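Local coordinates for probable aminotransferase (Pseudomonas aeruginosa, PDB 5YKR), which is a probable aminotransferase of the class-III family that carries covalently bound pyridoxal phosphate and has the type I fold of such enzymes, at residues W41-G44 and M50-W53; N165-V170 and I257-H262; T225-T230 and A269-A274. All coordinates share one frame; numbering follows the deposited sequence.

Contact 1: W41-G44 and M50-W53; sequences WLYG and MQQW
Tyr43 and Gln51 bring the two backbones closest, CA to CA 6.8 Å, where a type I beta turn from Trp41 to Gly44 faces the short 3-10 segment at 50-52. The turn is closed by Gly44 N bonding to Trp41 O at 3.0 Å, and Gly44 leaves it with a positive phi of 75°. Both touching side chains leave their backbones pointing across the gap. The Tyr43 ring lies beside its own backbone N (chi1 -75°), which swings CD1 round to the amide of Gln51: CD1 stands 3.5 Å from Gln51 OE1, reached obliquely. Ring and amide are turned almost square to one another, their planes 88° apart, so this is not a stack. Extended beyond CG, the Gln51 chain passes across the oxygen end of the Tyr43 carbonyl, with Gln51 CD 3.5 Å from Tyr43 O. Gln51 NE2 comes to 3.3 Å of the same oxygen, but the angle is too poor for a hydrogen bond, so the two residues meet by packing alone. The polar ends are spoken for elsewhere: Gln51 NE2 bonds to Tyr34 OH, and the strongest polar partner of this side chain is Phe314 of the second subunit. Tyr43 OH reaches Leu311 O of the second subunit, while the Tyr43 side chain also packs on Ile307 there. The contact is thus a small, fully buried one of 116 Å², built into the dimer interface typical of this fold. In the chain it belongs to the loop that leaves helix 28-37 and leads to strand 61-65, the first strand of the small mixed sheet, with helix 301-310 of the second subunit packed against Tyr43.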
ATOM      1  N   TRP A  41      -3.258   0.078 -20.687  1.00 13.20           N
ATOM      2  CA  TRP A  41      -3.750  -0.157 -19.333  1.00 12.09           C
ATOM      3  C   TRP A  41      -4.821  -1.228 -19.428  1.00 12.41           C
ATOM      4  O   TRP A  41      -5.745  -1.139 -20.264  1.00 12.73           O
ATOM      5  CB  TRP A  41      -4.349   1.081 -18.677  1.00 11.41           C
ATOM      6  CG  TRP A  41      -3.328   2.223 -18.517  1.00 10.64           C
ATOM      7  CD1 TRP A  41      -3.234   3.333 -19.273  1.00 11.37           C
ATOM      8  CD2 TRP A  41      -2.237   2.300 -17.587  1.00 10.85           C
ATOM      9  NE1 TRP A  41      -2.212   4.144 -18.859  1.00 12.44           N
ATOM     10  CE2 TRP A  41      -1.571   3.510 -17.813  1.00 11.37           C
ATOM     11  CE3 TRP A  41      -1.789   1.467 -16.568  1.00 11.21           C
ATOM     12  CZ2 TRP A  41      -0.430   3.888 -17.069  1.00 11.35           C
ATOM     13  CZ3 TRP A  41      -0.671   1.827 -15.824  1.00 11.29           C
ATOM     14  CH2 TRP A  41      -0.005   3.032 -16.092  1.00 10.91           C
ATOM     15  N   LEU A  42      -4.727  -2.233 -18.544  1.00 12.15           N
ATOM     16  CA  LEU A  42      -5.620  -3.391 -18.669  1.00 12.19           C
ATOM     17  C   LEU A  42      -7.102  -2.974 -18.681  1.00 12.98           C
ATOM     18  O   LEU A  42      -7.884  -3.514 -19.473  1.00 14.97           O
ATOM     19  CB  LEU A  42      -5.327  -4.375 -17.534  1.00 13.96           C
ATOM     20  CG  LEU A  42      -6.060  -5.701 -17.575  1.00 14.22           C
ATOM     21  CD1 LEU A  42      -5.696  -6.512 -18.856  1.00 15.08           C
ATOM     22  CD2 LEU A  42      -5.784  -6.486 -16.294  1.00 15.86           C
ATOM     23  N   TYR A  43      -7.457  -1.998 -17.851  1.00 12.48           N
ATOM     24  CA  TYR A  43      -8.839  -1.489 -17.752  1.00 13.77           C
ATOM     25  C   TYR A  43      -8.942  -0.005 -18.197  1.00 13.81           C
ATOM     26  O   TYR A  43      -9.841   0.712 -17.766  1.00 16.91           O
ATOM     27  CB  TYR A  43      -9.402  -1.760 -16.338  1.00 14.94           C
ATOM     28  CG  TYR A  43      -9.745  -3.215 -16.170  1.00 13.78           C
ATOM     29  CD1 TYR A  43     -10.905  -3.765 -16.747  1.00 13.72           C
ATOM     30  CD2 TYR A  43      -8.865  -4.087 -15.550  1.00 12.96           C
ATOM     31  CE1 TYR A  43     -11.178  -5.114 -16.641  1.00 14.40           C
ATOM     32  CE2 TYR A  43      -9.149  -5.448 -15.454  1.00 14.78           C
ATOM     33  CZ  TYR A  43     -10.298  -5.951 -15.992  1.00 14.60           C
ATOM     34  OH  TYR A  43     -10.548  -7.290 -15.911  1.00 15.73           O
ATOM     35  N   GLY A  44      -8.052   0.446 -19.091  1.00 13.18           N
ATOM     36  CA  GLY A  44      -8.153   1.756 -19.721  1.00 13.51           C
ATOM     37  C   GLY A  44      -7.782   2.963 -18.887  1.00 12.63           C
ATOM     38  O   GLY A  44      -7.987   4.086 -19.306  1.00 13.61           O
ATOM     39  N   MET A  50     -11.386   3.238 -12.001  1.00 10.94           N
ATOM     40  CA  MET A  50     -11.612   4.497 -12.729  1.00 11.06           C
ATOM     41  C   MET A  50     -12.541   4.294 -13.939  1.00 12.47           C
ATOM     42  O   MET A  50     -13.136   5.230 -14.451  1.00 13.53           O
ATOM     43  CB  MET A  50     -10.272   5.094 -13.160  1.00 10.82           C
ATOM     44  CG  MET A  50      -9.437   5.565 -12.008  1.00 11.32           C
ATOM     45  SD  MET A  50      -7.792   6.055 -12.528  1.00 11.34           S
ATOM     46  CE  MET A  50      -7.110   6.675 -11.024  1.00 13.06           C
ATOM     47  N   GLN A  51     -12.673   3.047 -14.387  1.00 13.44           N
ATOM     48  CA  GLN A  51     -13.618   2.705 -15.454  1.00 14.74           C
ATOM     49  C   GLN A  51     -15.102   2.843 -15.010  1.00 14.41           C
ATOM     50  O   GLN A  51     -16.012   2.806 -15.826  1.00 17.44           O
ATOM     51  CB  GLN A  51     -13.308   1.280 -15.949  1.00 18.41           C
ATOM     52  CG  GLN A  51     -13.535   1.000 -17.370  1.00 20.16           C
ATOM     53  CD  GLN A  51     -13.180  -0.450 -17.696  1.00 17.35           C
ATOM     54  OE1 GLN A  51     -13.476  -1.384 -16.933  1.00 15.60           O
ATOM     55  NE2 GLN A  51     -12.604  -0.631 -18.871  1.00 18.05           N
ATOM     56  N   GLN A  52     -15.326   3.025 -13.710  1.00 12.40           N
ATOM     57  CA  GLN A  52     -16.642   2.961 -13.130  1.00 14.36           C
ATOM     58  C   GLN A  52     -17.283   4.321 -12.910  1.00 13.43           C
ATOM     59  O   GLN A  52     -18.404   4.379 -12.386  1.00 15.67           O
ATOM     60  CB  GLN A  52     -16.648   2.145 -11.797  1.00 15.42           C
ATOM     61  CG  GLN A  52     -16.093   0.763 -12.057  1.00 17.47           C
ATOM     62  CD  GLN A  52     -16.092  -0.153 -10.880  1.00 18.61           C
ATOM     63  OE1 GLN A  52     -16.855   0.013  -9.956  1.00 20.06           O
ATOM     64  NE2 GLN A  52     -15.205  -1.171 -10.944  1.00 19.26           N
ATOM     65  N   TRP A  53     -16.621   5.397 -13.327  1.00 13.88           N
ATOM     66  CA  TRP A  53     -17.331   6.657 -13.490  1.00 14.13           C
ATOM     67  C   TRP A  53     -18.455   6.455 -14.519  1.00 13.67           C
ATOM     68  O   TRP A  53     -18.364   5.652 -15.401  1.00 17.38           O
ATOM     69  CB  TRP A  53     -16.365   7.747 -13.899  1.00 14.96           C
ATOM     70  CG  TRP A  53     -15.428   8.222 -12.807  1.00 12.52           C
ATOM     71  CD1 TRP A  53     -14.196   7.696 -12.505  1.00 12.75           C
ATOM     72  CD2 TRP A  53     -15.592   9.335 -11.942  1.00 12.63           C
ATOM     73  NE1 TRP A  53     -13.624   8.374 -11.467  1.00 12.16           N
ATOM     74  CE2 TRP A  53     -14.445   9.401 -11.117  1.00 12.37           C
ATOM     75  CE3 TRP A  53     -16.593  10.315 -11.783  1.00 13.34           C
ATOM     76  CZ2 TRP A  53     -14.269  10.401 -10.179  1.00 12.21           C
ATOM     77  CZ3 TRP A  53     -16.419  11.291 -10.815  1.00 13.40           C
ATOM     78  CH2 TRP A  53     -15.267  11.331 -10.047  1.00 13.37           C
TER

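Contact 2: N165-V170 and I257-H262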
ATOM      1  N   ASN A 165     -19.859  -4.356   5.113  1.00  9.98           N
ATOM      2  CA  ASN A 165     -18.701  -3.558   5.456  1.00  9.90           C
ATOM      3  C   ASN A 165     -17.903  -3.155   4.211  1.00  9.46           C
ATOM      4  O   ASN A 165     -18.018  -3.773   3.138  1.00 10.14           O
ATOM      5  CB  ASN A 165     -17.748  -4.358   6.362  1.00 10.03           C
ATOM      6  CG  ASN A 165     -17.019  -5.486   5.640  1.00  9.70           C
ATOM      7  OD1 ASN A 165     -16.091  -5.220   4.901  1.00  9.80           O
ATOM      8  ND2 ASN A 165     -17.459  -6.746   5.838  1.00  9.64           N
ATOM      9  N   TYR A 166     -17.015  -2.179   4.391  1.00  9.26           N
ATOM     10  CA  TYR A 166     -15.814  -2.120   3.513  1.00  9.65           C
ATOM     11  C   TYR A 166     -14.656  -1.639   4.342  1.00  9.31           C
ATOM     12  O   TYR A 166     -14.749  -0.608   5.011  1.00 10.96           O
ATOM     13  CB  TYR A 166     -15.965  -1.233   2.262  1.00 10.86           C
ATOM     14  CG  TYR A 166     -14.786  -1.353   1.299  1.00 12.26           C
ATOM     15  CD1 TYR A 166     -14.576  -2.541   0.639  1.00 12.44           C
ATOM     16  CD2 TYR A 166     -13.894  -0.315   1.066  1.00 13.39           C
ATOM     17  CE1 TYR A 166     -13.525  -2.726  -0.227  1.00 11.54           C
ATOM     18  CE2 TYR A 166     -12.818  -0.491   0.164  1.00 12.33           C
ATOM     19  CZ  TYR A 166     -12.664  -1.718  -0.475  1.00 12.23           C
ATOM     20  OH  TYR A 166     -11.615  -1.948  -1.376  1.00 12.74           O
ATOM     21  N   HIS A 167     -13.536  -2.379   4.259  1.00  8.48           N
ATOM     22  CA  HIS A 167     -12.276  -2.075   4.967  1.00  8.39           C
ATOM     23  C   HIS A 167     -11.055  -2.119   4.040  1.00  8.68           C
ATOM     24  O   HIS A 167      -9.917  -2.140   4.558  1.00  8.97           O
ATOM     25  CB  HIS A 167     -12.116  -3.013   6.141  1.00  9.20           C
ATOM     26  CG  HIS A 167     -13.199  -2.846   7.130  1.00  9.22           C
ATOM     27  ND1 HIS A 167     -13.308  -1.733   7.936  1.00  9.45           N
ATOM     28  CD2 HIS A 167     -14.270  -3.629   7.418  1.00 10.22           C
ATOM     29  CE1 HIS A 167     -14.426  -1.823   8.667  1.00 10.99           C
ATOM     30  NE2 HIS A 167     -15.021  -2.966   8.368  1.00 11.61           N
ATOM     31  N   GLY A 168     -11.294  -2.094   2.727  1.00  8.33           N
ATOM     32  CA  GLY A 168     -10.236  -2.253   1.739  1.00  8.46           C
ATOM     33  C   GLY A 168     -10.082  -3.683   1.256  1.00  9.24           C
ATOM     34  O   GLY A 168     -10.978  -4.514   1.458  1.00  9.09           O
ATOM     35  N   SER A 169      -8.911  -3.971   0.691  1.00  8.65           N
ATOM     36  CA  SER A 169      -8.640  -5.305   0.124  1.00  8.84           C
ATOM     37  C   SER A 169      -8.139  -6.230   1.212  1.00  9.18           C
ATOM     38  O   SER A 169      -7.042  -6.813   1.130  1.00  9.76           O
ATOM     39  CB  SER A 169      -7.748  -5.208  -1.106  1.00  9.08           C
ATOM     40  OG  SER A 169      -6.517  -4.549  -0.848  1.00 10.45           O
ATOM     41  N   VAL A 170      -8.989  -6.388   2.222  1.00  9.47           N
ATOM     42  CA  VAL A 170      -8.748  -7.243   3.404  1.00  9.83           C
ATOM     43  C   VAL A 170      -9.562  -8.508   3.103  1.00  9.79           C
ATOM     44  O   VAL A 170     -10.806  -8.498   3.215  1.00  9.88           O
ATOM     45  CB  VAL A 170      -9.212  -6.589   4.718  1.00 10.52           C
ATOM     46  CG1 VAL A 170      -9.016  -7.530   5.887  1.00 12.06           C
ATOM     47  CG2 VAL A 170      -8.494  -5.264   4.954  1.00 11.12           C
ATOM     48  N   ILE A 257     -11.475  -2.732  16.953  1.00  9.12           N
ATOM     49  CA  ILE A 257     -10.759  -1.922  15.966  1.00  9.08           C
ATOM     50  C   ILE A 257     -11.768  -1.015  15.282  1.00  9.35           C
ATOM     51  O   ILE A 257     -12.711  -1.498  14.624  1.00  9.91           O
ATOM     52  CB  ILE A 257     -10.085  -2.792  14.882  1.00  9.61           C
ATOM     53  CG1 ILE A 257      -9.244  -3.921  15.490  1.00  9.24           C
ATOM     54  CG2 ILE A 257      -9.277  -1.887  13.931  1.00  9.50           C
ATOM     55  CD1 ILE A 257      -8.920  -4.988  14.478  1.00  9.74           C
ATOM     56  N   ILE A 258     -11.533   0.305  15.412  1.00  9.27           N
ATOM     57  CA  ILE A 258     -12.436   1.315  14.854  1.00  9.10           C
ATOM     58  C   ILE A 258     -11.726   1.952  13.655  1.00  8.62           C
ATOM     59  O   ILE A 258     -10.660   2.558  13.780  1.00  9.41           O
ATOM     60  CB  ILE A 258     -12.827   2.363  15.900  1.00 10.21           C
ATOM     61  CG1 ILE A 258     -13.551   1.690  17.091  1.00 13.68           C
ATOM     62  CG2 ILE A 258     -13.661   3.443  15.273  1.00 12.83           C
ATOM     63  CD1 ILE A 258     -14.834   1.044  16.768  1.00 16.82           C
ATOM     64  N   ASP A 259     -12.318   1.761  12.477  1.00  8.23           N
ATOM     65  CA  ASP A 259     -11.805   2.230  11.191  1.00  8.38           C
ATOM     66  C   ASP A 259     -12.531   3.520  10.806  1.00  8.95           C
ATOM     67  O   ASP A 259     -13.712   3.512  10.458  1.00  9.36           O
ATOM     68  CB  ASP A 259     -12.022   1.148  10.115  1.00  8.96           C
ATOM     69  CG  ASP A 259     -11.462   1.514   8.765  1.00  9.16           C
ATOM     70  OD1 ASP A 259     -11.013   2.657   8.537  1.00  9.78           O
ATOM     71  OD2 ASP A 259     -11.517   0.579   7.871  1.00  9.79           O
ATOM     72  N   GLU A 260     -11.775   4.635  10.868  1.00  9.48           N
ATOM     73  CA  GLU A 260     -12.291   5.981  10.690  1.00  8.71           C
ATOM     74  C   GLU A 260     -11.906   6.582   9.354  1.00  8.75           C
ATOM     75  O   GLU A 260     -11.979   7.801   9.137  1.00  9.87           O
ATOM     76  CB  GLU A 260     -11.840   6.898  11.826  1.00  9.38           C
ATOM     77  CG  GLU A 260     -12.471   6.445  13.152  1.00 10.68           C
ATOM     78  CD  GLU A 260     -13.366   7.518  13.776  1.00 10.65           C
ATOM     79  OE1 GLU A 260     -14.031   8.308  13.039  1.00 12.06           O
ATOM     80  OE2 GLU A 260     -13.469   7.550  15.035  1.00 12.43           O
ATOM     81  N   THR A 261     -11.512   5.714   8.420  1.00  8.12           N
ATOM     82  CA  THR A 261     -11.057   6.209   7.105  1.00  8.96           C
ATOM     83  C   THR A 261     -12.068   7.153   6.413  1.00  9.72           C
ATOM     84  O   THR A 261     -11.677   8.068   5.690  1.00 10.44           O
ATOM     85  CB  THR A 261     -10.610   5.018   6.254  1.00  8.83           C
ATOM     86  OG1 THR A 261      -9.495   4.376   6.893  1.00  9.48           O
ATOM     87  CG2 THR A 261     -10.209   5.427   4.860  1.00  9.22           C
ATOM     88  N   HIS A 262     -13.368   6.868   6.575  1.00  8.89           N
ATOM     89  CA  HIS A 262     -14.443   7.785   6.178  1.00  9.65           C
ATOM     90  C   HIS A 262     -15.012   8.607   7.306  1.00 10.33           C
ATOM     91  O   HIS A 262     -15.338   9.789   7.090  1.00 11.60           O
ATOM     92  CB  HIS A 262     -15.564   7.080   5.449  1.00 10.01           C
ATOM     93  CG  HIS A 262     -15.256   6.688   4.050  1.00 10.53           C
ATOM     94  ND1 HIS A 262     -16.032   5.773   3.358  1.00 10.56           N
ATOM     95  CD2 HIS A 262     -14.364   7.178   3.156  1.00 11.11           C
ATOM     96  CE1 HIS A 262     -15.578   5.670   2.118  1.00 12.37           C
ATOM     97  NE2 HIS A 262     -14.562   6.506   1.962  1.00 12.98           N
TER
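His167 turns its imidazole back beside its own backbone N (chi1 -62°), Asp259 sends its carboxylate away from its N and beside its carbonyl carbon (chi1 -177°), and the two groups meet in a His-carboxylate hydrogen bond. Asp259 lies on strand 255-259 of the central seven-stranded sheet of the type I fold. An aspartate at this place in the sheet characteristically faces the pyridine nitrogen of the cofactor in such enzymes, and its place here is consistent with that. His167 ND1 donates to Asp259 OD2 at 2.9 Å, nearly straight at 173°. The oxygen lies almost in the imidazole plane, at the ring edge, and is met on its anti side, a little out of the carboxylate plane. Asn143 ND2 of helix 139-154 also bonds to Asp259 OD2 and to His167 O, tying the loop and the strand to one helix. Next to the histidine, the Tyr166 ring has Gly168 N over its centre, 3.3 Å above the plane. Bonds at the other oxygen help to fix the rotation of the carboxylate: Asp259 OD1 accepts from Thr261 N at 3.1 Å, making an Asx turn, and its syn lone pair takes Thr261 OG1 at 2.8 Å.

Contact 3: T225-T230 and A269-A274; sequences TEPFMT and AGYSGA
The shortest polar bond, Thr230 OG1 to Glu226 OE2 at 2.6 Å, braces the loop that presses Pro227 and Phe228 against Tyr271. In the type I fold this loop leaves strand 220-225 of the central sheet and lies here against helix 270-275. Glu226 OE2 uses its syn lone pair for the threonine, while Glu226 OE1 is met from above the carboxylate plane by Thr230 N at 2.9 Å; the two bonds pin the carboxylate across the bend. Thr230 OG1 has a second partner in His262 ND1. Across the contact the meeting is apolar. Tyr271 holds CG anti to its N (chi1 -175°), which throws the ring off the helix onto the proline: Pro227 CB lies 3.6 Å from Tyr271 CD1, and Pro227 CG 3.7 Å from Tyr271 CB. The side chains of Phe228 and Tyr271 run at about a right angle to each other, Phe228 CD2 reaching Tyr271 CE2 obliquely at 4.0 Å. Tyr271 is held at its root too, since its N bonds to Glu260 OE1, and its ring stacks with His275. Pro227 O, bonded to His242 NE2, sits 4.3 Å above the Tyr271 ring plane, offset toward the rim.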
ATOM      1  N   THR A 225     -14.598  -2.670  12.583  1.00  9.52           N
ATOM      2  CA  THR A 225     -15.807  -1.956  12.153  1.00  9.60           C
ATOM      3  C   THR A 225     -15.553  -0.466  11.953  1.00  9.62           C
ATOM      4  O   THR A 225     -14.753   0.138  12.684  1.00  9.73           O
ATOM      5  CB  THR A 225     -16.958  -2.141  13.151  1.00 11.07           C
ATOM      6  OG1 THR A 225     -18.195  -1.620  12.610  1.00 11.63           O
ATOM      7  CG2 THR A 225     -16.667  -1.524  14.523  1.00 11.83           C
ATOM      8  N   GLU A 226     -16.279   0.138  11.018  1.00  9.21           N
ATOM      9  CA  GLU A 226     -16.487   1.586  11.068  1.00  9.27           C
ATOM     10  C   GLU A 226     -17.392   1.872  12.266  1.00  9.98           C
ATOM     11  O   GLU A 226     -18.242   1.053  12.632  1.00 11.22           O
ATOM     12  CB  GLU A 226     -17.145   2.103   9.811  1.00 10.88           C
ATOM     13  CG  GLU A 226     -16.311   1.972   8.545  1.00  9.69           C
ATOM     14  CD  GLU A 226     -17.032   2.671   7.414  1.00  9.93           C
ATOM     15  OE1 GLU A 226     -17.936   2.021   6.775  1.00 10.50           O
ATOM     16  OE2 GLU A 226     -16.763   3.870   7.171  1.00 11.18           O
ATOM     17  N   PRO A 227     -17.273   3.062  12.866  1.00 10.73           N
ATOM     18  CA  PRO A 227     -18.216   3.407  13.946  1.00 11.35           C
ATOM     19  C   PRO A 227     -19.610   3.800  13.469  1.00 10.85           C
ATOM     20  O   PRO A 227     -20.554   3.879  14.261  1.00 13.00           O
ATOM     21  CB  PRO A 227     -17.491   4.560  14.654  1.00 11.10           C
ATOM     22  CG  PRO A 227     -16.709   5.233  13.566  1.00 11.62           C
ATOM     23  CD  PRO A 227     -16.291   4.147  12.614  1.00 10.91           C
ATOM     24  N   PHE A 228     -19.701   4.056  12.166  1.00 11.00           N
ATOM     25  CA  PHE A 228     -20.925   4.482  11.479  1.00 11.01           C
ATOM     26  C   PHE A 228     -20.664   3.987  10.064  1.00 11.15           C
ATOM     27  O   PHE A 228     -19.624   4.342   9.496  1.00 10.84           O
ATOM     28  CB  PHE A 228     -20.994   6.010  11.644  1.00 12.74           C
ATOM     29  CG  PHE A 228     -22.241   6.672  11.143  1.00 14.22           C
ATOM     30  CD1 PHE A 228     -22.593   6.686   9.813  1.00 19.46           C
ATOM     31  CD2 PHE A 228     -22.998   7.416  12.040  1.00 14.02           C
ATOM     32  CE1 PHE A 228     -23.739   7.345   9.399  1.00 22.32           C
ATOM     33  CE2 PHE A 228     -24.145   8.065  11.656  1.00 15.36           C
ATOM     34  CZ  PHE A 228     -24.498   8.033  10.328  1.00 20.23           C
ATOM     35  N   MET A 229     -21.483   3.054   9.550  1.00 12.24           N
ATOM     36  CA  MET A 229     -21.111   2.443   8.273  1.00 11.72           C
ATOM     37  C   MET A 229     -21.301   3.457   7.147  1.00 12.43           C
ATOM     38  O   MET A 229     -22.292   4.204   7.136  1.00 11.97           O
ATOM     39  CB  MET A 229     -21.899   1.160   7.994  1.00 11.55           C
ATOM     40  CG  MET A 229     -21.828   0.174   9.120  1.00 12.10           C
ATOM     41  SD  MET A 229     -22.696  -1.401   8.795  1.00 12.67           S
ATOM     42  CE  MET A 229     -21.687  -2.129   7.493  1.00 13.08           C
ATOM     43  N   THR A 230     -20.387   3.476   6.196  1.00 11.23           N
ATOM     44  CA  THR A 230     -20.410   4.444   5.097  1.00 11.39           C
ATOM     45  C   THR A 230     -20.253   3.848   3.733  1.00 11.53           C
ATOM     46  O   THR A 230     -20.260   4.570   2.744  1.00 13.45           O
ATOM     47  CB  THR A 230     -19.311   5.514   5.258  1.00 11.08           C
ATOM     48  OG1 THR A 230     -18.028   4.905   5.113  1.00 11.29           O
ATOM     49  CG2 THR A 230     -19.432   6.225   6.613  1.00 12.78           C
ATOM     50  N   ALA A 269     -11.108  14.720  15.529  1.00 11.58           N
ATOM     51  CA  ALA A 269     -10.756  13.535  16.294  1.00 12.32           C
ATOM     52  C   ALA A 269     -11.634  12.360  15.891  1.00 11.95           C
ATOM     53  O   ALA A 269     -11.734  11.377  16.628  1.00 11.41           O
ATOM     54  CB  ALA A 269     -10.854  13.829  17.784  1.00 14.44           C
ATOM     55  N   GLY A 270     -12.268  12.457  14.726  1.00 11.75           N
ATOM     56  CA  GLY A 270     -13.123  11.394  14.255  1.00 11.35           C
ATOM     57  C   GLY A 270     -14.444  11.262  15.035  1.00 12.16           C
ATOM     58  O   GLY A 270     -14.769  12.033  15.937  1.00 12.12           O
ATOM     59  N   TYR A 271     -15.221  10.284  14.612  1.00 12.35           N
ATOM     60  CA  TYR A 271     -16.428   9.903  15.329  1.00 11.43           C
ATOM     61  C   TYR A 271     -16.090   9.533  16.770  1.00 11.69           C
ATOM     62  O   TYR A 271     -16.816   9.894  17.718  1.00 13.27           O
ATOM     63  CB  TYR A 271     -17.136   8.730  14.604  1.00 12.70           C
ATOM     64  CG  TYR A 271     -18.471   8.340  15.200  1.00 13.65           C
ATOM     65  CD1 TYR A 271     -18.555   7.552  16.330  1.00 15.06           C
ATOM     66  CD2 TYR A 271     -19.663   8.836  14.657  1.00 14.95           C
ATOM     67  CE1 TYR A 271     -19.792   7.197  16.874  1.00 16.20           C
ATOM     68  CE2 TYR A 271     -20.902   8.499  15.210  1.00 16.57           C
ATOM     69  CZ  TYR A 271     -20.945   7.691  16.345  1.00 16.48           C
ATOM     70  OH  TYR A 271     -22.115   7.327  16.973  1.00 21.47           O
ATOM     71  N   SER A 272     -14.972   8.798  16.937  1.00 11.33           N
ATOM     72  CA  SER A 272     -14.568   8.315  18.259  1.00 12.31           C
ATOM     73  C   SER A 272     -14.366   9.464  19.219  1.00 12.50           C
ATOM     74  O   SER A 272     -14.809   9.415  20.357  1.00 14.62           O
ATOM     75  CB  SER A 272     -13.307   7.465  18.176  1.00 12.04           C
ATOM     76  OG  SER A 272     -13.508   6.246  17.456  1.00 12.48           O
ATOM     77  N   GLY A 273     -13.698  10.523  18.765  1.00 12.94           N
ATOM     78  CA  GLY A 273     -13.495  11.694  19.621  1.00 13.44           C
ATOM     79  C   GLY A 273     -14.781  12.476  19.873  1.00 15.52           C
ATOM     80  O   GLY A 273     -14.992  12.939  21.000  1.00 19.69           O
ATOM     81  N   ALA A 274     -15.643  12.559  18.871  1.00 14.09           N
ATOM     82  CA  ALA A 274     -16.876  13.336  18.990  1.00 14.76           C
ATOM     83  C   ALA A 274     -17.903  12.649  19.919  1.00 16.62           C
ATOM     84  O   ALA A 274     -18.691  13.358  20.526  1.00 20.24           O
ATOM     85  CB  ALA A 274     -17.478  13.557  17.626  1.00 15.61           C
TER

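In the fold
From the N terminus, contact 1 comes first and closes only a short loop of five residues between helix 28-37 and strand 61-65, at the subunit interface. It is finished before the other two begin, and its centre lies about 24 Å from that of contact 2 and 31 Å from that of contact 3. Contacts 2 and 3 cross: the chain runs through 165-170, 225-230, 257-262 and 269-274 in turn. They also touch, because Glu260 of contact 2 holds the backbone at Ser272 of contact 3. Together they tie the loops after strands 158-162 and 220-225 to strand 255-259 and helix 270-275, shortly before Lys286, which carries pyridoxal phosphate.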